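Local coordinates for protein peptidoglycan-binding domain 1 (PDB 5NM7) that probably cleaves bacterial peptidoglycan as a phage endolysin, joining a peptidoglycan-binding domain to a large lysozyme-like catalytic domain, at residues G169-W178 / V196-K204. Sequence-based numbering, arbitrary orientation.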
loop_
_atom_site.group_PDB
_atom_site.type_symbol
_atom_site.label_atom_id
_atom_site.label_comp_id
_atom_site.label_asym_id
_atom_site.label_seq_id
_atom_site.Cartn_x
_atom_site.Cartn_y
_atom_site.Cartn_z
ATOM N N GLY A 169 17.441 17.301 -8.473
ATOM C CA GLY A 169 16.434 17.110 -7.428
ATOM C C GLY A 169 15.110 16.662 -7.982
ATOM O O GLY A 169 14.572 15.654 -7.539
ATOM N N ALA A 170 14.623 17.362 -9.010
ATOM C CA ALA A 170 13.346 17.008 -9.615
ATOM C C ALA A 170 13.385 15.640 -10.258
ATOM O O ALA A 170 12.462 14.823 -10.057
ATOM C CB ALA A 170 12.912 18.069 -10.635
ATOM N N CYS A 171 14.436 15.365 -11.034
ATOM C CA CYS A 171 14.570 14.078 -11.710
ATOM C C CYS A 171 14.624 12.895 -10.745
ATOM O O CYS A 171 13.999 11.839 -10.975
ATOM C CB CYS A 171 15.786 14.066 -12.620
ATOM S SG CYS A 171 15.498 15.049 -14.133
ATOM N N ALA A 172 15.373 13.081 -9.659
ATOM C CA ALA A 172 15.520 12.009 -8.670
ATOM C C ALA A 172 14.173 11.649 -8.035
ATOM O O ALA A 172 13.894 10.461 -7.863
ATOM C CB ALA A 172 16.512 12.402 -7.575
ATOM N N LEU A 173 13.361 12.653 -7.707
ATOM C CA LEU A 173 12.027 12.423 -7.110
ATOM C C LEU A 173 11.114 11.763 -8.124
ATOM O O LEU A 173 10.356 10.862 -7.781
ATOM C CB LEU A 173 11.416 13.705 -6.609
ATOM C CG LEU A 173 12.210 14.470 -5.514
ATOM C CD1 LEU A 173 11.549 15.803 -5.229
ATOM C CD2 LEU A 173 12.395 13.687 -4.227
ATOM N N GLU A 174 11.210 12.207 -9.374
ATOM C CA GLU A 174 10.476 11.557 -10.486
ATOM C C GLU A 174 10.834 10.082 -10.715
ATOM O O GLU A 174 9.966 9.281 -11.102
ATOM C CB GLU A 174 10.671 12.383 -11.781
ATOM C CG GLU A 174 9.936 13.707 -11.742
ATOM C CD GLU A 174 10.144 14.530 -13.017
ATOM O OE1 GLU A 174 11.064 14.212 -13.783
ATOM O OE2 GLU A 174 9.351 15.447 -13.225
ATOM N N ALA A 175 12.092 9.708 -10.449
ATOM C CA ALA A 175 12.611 8.379 -10.601
ATOM C C ALA A 175 12.449 7.534 -9.324
ATOM O O ALA A 175 13.070 6.462 -9.223
ATOM C CB ALA A 175 14.079 8.445 -10.933
ATOM N N THR A 176 11.613 7.975 -8.401
ATOM C CA THR A 176 11.401 7.241 -7.164
ATOM C C THR A 176 9.920 6.887 -7.047
ATOM O O THR A 176 9.069 7.682 -7.434
ATOM C CB THR A 176 11.872 8.086 -5.980
ATOM O OG1 THR A 176 13.263 8.338 -6.160
ATOM C CG2 THR A 176 11.669 7.350 -4.655
ATOM N N SER A 177 9.631 5.702 -6.517
ATOM C CA SER A 177 8.241 5.347 -6.155
ATOM C C SER A 177 7.926 5.644 -4.716
ATOM O O SER A 177 8.762 5.400 -3.831
ATOM C CB SER A 177 7.976 3.871 -6.454
ATOM O OG SER A 177 8.967 3.033 -5.884
ATOM N N TRP A 178 6.709 6.091 -4.437
ATOM C CA TRP A 178 6.363 6.660 -3.135
ATOM C C TRP A 178 5.173 6.036 -2.506
ATOM O O TRP A 178 4.154 5.825 -3.151
ATOM C CB TRP A 178 6.051 8.143 -3.312
ATOM C CG TRP A 178 7.238 8.876 -3.797
ATOM C CD1 TRP A 178 7.652 9.039 -5.091
ATOM C CD2 TRP A 178 8.202 9.526 -2.992
ATOM N NE1 TRP A 178 8.814 9.720 -5.138
ATOM C CE2 TRP A 178 9.192 10.024 -3.857
ATOM C CE3 TRP A 178 8.340 9.701 -1.614
ATOM C CZ2 TRP A 178 10.288 10.738 -3.405
ATOM C CZ3 TRP A 178 9.437 10.391 -1.166
ATOM C CH2 TRP A 178 10.401 10.889 -2.048
ATOM N N VAL A 196 6.533 18.106 -8.892
ATOM C CA VAL A 196 6.990 16.863 -8.228
ATOM C C VAL A 196 7.221 17.087 -6.721
ATOM O O VAL A 196 7.001 16.191 -5.919
ATOM C CB VAL A 196 8.222 16.242 -8.903
ATOM C CG1 VAL A 196 9.488 17.050 -8.633
ATOM C CG2 VAL A 196 8.395 14.776 -8.468
ATOM N N PHE A 197 7.640 18.288 -6.332
ATOM C CA PHE A 197 7.864 18.583 -4.920
ATOM C C PHE A 197 6.590 18.562 -4.127
ATOM O O PHE A 197 6.572 18.055 -3.014
ATOM C CB PHE A 197 8.641 19.921 -4.768
ATOM C CG PHE A 197 9.942 19.903 -5.494
ATOM C CD1 PHE A 197 10.045 20.426 -6.786
ATOM C CD2 PHE A 197 11.046 19.302 -4.937
ATOM C CE1 PHE A 197 11.230 20.365 -7.482
ATOM C CE2 PHE A 197 12.245 19.249 -5.625
ATOM C CZ PHE A 197 12.331 19.765 -6.909
ATOM N N ALA A 198 5.508 19.072 -4.703
ATOM C CA ALA A 198 4.210 19.047 -4.039
ATOM C C ALA A 198 3.680 17.608 -3.926
ATOM O O ALA A 198 3.049 17.254 -2.935
ATOM C CB ALA A 198 3.191 19.927 -4.758
ATOM N N PHE A 199 3.921 16.813 -4.958
ATOM C CA PHE A 199 3.561 15.397 -4.936
ATOM C C PHE A 199 4.254 14.691 -3.760
ATOM O O PHE A 199 3.608 14.015 -2.934
ATOM C CB PHE A 199 3.917 14.722 -6.250
ATOM C CG PHE A 199 3.757 13.257 -6.236
ATOM C CD1 PHE A 199 2.498 12.695 -6.388
ATOM C CD2 PHE A 199 4.854 12.423 -6.057
ATOM C CE1 PHE A 199 2.341 11.308 -6.369
ATOM C CE2 PHE A 199 4.688 11.042 -6.053
ATOM C CZ PHE A 199 3.432 10.493 -6.207
ATOM N N VAL A 200 5.556 14.883 -3.678
ATOM C CA VAL A 200 6.335 14.270 -2.615
ATOM C C VAL A 200 5.897 14.770 -1.238
ATOM O O VAL A 200 5.765 13.978 -0.312
ATOM C CB VAL A 200 7.851 14.413 -2.881
ATOM C CG1 VAL A 200 8.696 13.978 -1.675
ATOM C CG2 VAL A 200 8.250 13.604 -4.098
ATOM N N ASP A 201 5.677 16.079 -1.094
ATOM C CA ASP A 201 5.152 16.619 0.149
ATOM C C ASP A 201 3.861 15.935 0.564
ATOM O O ASP A 201 3.668 15.642 1.726
ATOM C CB ASP A 201 4.915 18.131 0.065
ATOM C CG ASP A 201 6.215 18.950 0.008
ATOM O OD1 ASP A 201 7.281 18.484 0.423
ATOM O OD2 ASP A 201 6.143 20.113 -0.413
ATOM N N ALA A 202 2.974 15.667 -0.402
ATOM C CA ALA A 202 1.727 14.974 -0.087
ATOM C C ALA A 202 2.021 13.548 0.399
ATOM O O ALA A 202 1.397 13.043 1.365
ATOM C CB ALA A 202 0.812 14.944 -1.290
ATOM N N MET A 203 2.952 12.884 -0.272
ATOM C CA MET A 203 3.298 11.508 0.097
ATOM C C MET A 203 3.821 11.457 1.538
ATOM O O MET A 203 3.690 10.463 2.213
ATOM C CB MET A 203 4.329 10.905 -0.833
ATOM C CG MET A 203 3.948 10.818 -2.311
ATOM S SD MET A 203 2.463 9.805 -2.554
ATOM C CE MET A 203 1.212 11.015 -2.675
ATOM N N LYS A 204 4.463 12.532 1.976
ATOM C CA LYS A 204 4.983 12.606 3.359
ATOM C C LYS A 204 3.938 12.849 4.445
ATOM O O LYS A 204 4.237 12.626 5.622
ATOM C CB LYS A 204 6.049 13.702 3.398
ATOM C CG LYS A 204 7.301 13.414 2.620
ATOM C CD LYS A 204 8.235 14.628 2.617
ATOM C CE LYS A 204 9.591 14.216 2.075
ATOM N NZ LYS A 204 10.439 15.416 1.895
#
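The carbonyl oxygen of Leu173 is gripped twice, by the backbone N of Thr176 and by the indole of Trp178, which leans on Val200. Trp178 NE1 reaches Leu173 O at 3.3 Å, nearly straight at 171° and with the oxygen almost in the indole plane, so the bond ties the ring to the end of helix 169-174 and helps fix its rotation. One face of the ring lies against Thr176 CG2; the opposite face receives Val200 CG2 in a CH-pi contact, 3.9 Å from the six-membered ring centroid. Beta-branched valine suits this place, because CG1 reaches the same ring at Trp178 CH2. Phe199, carried toward the indole by a CG anti to the backbone N, makes an offset edge-to-face contact with its five-membered ring, planes at 88°, Phe199 CE2 3.7 Å from Trp178 CD1. Met203 lays its CG 3.5 Å from Trp178 CB, and beyond it the unbranched chain bends away. Compact Val196 puts CG2 3.7 Å from Leu173 CB, while Leu173 CD1 meets Phe197 CE2 at 3.5 Å. Small Ala170 lets Val196 and Phe197 come close. Glu174 lends its CG methylene to Val196, its carboxylate being held by Gln125 and Trp188. Segment 196-204 runs at 48° to helix 169-174 within the N-acetylmuramidase region, and Trp178, on the middle strand of a small antiparallel sheet, also touches Ile115 of strand 115-117 and Leu161 of helix 156-167.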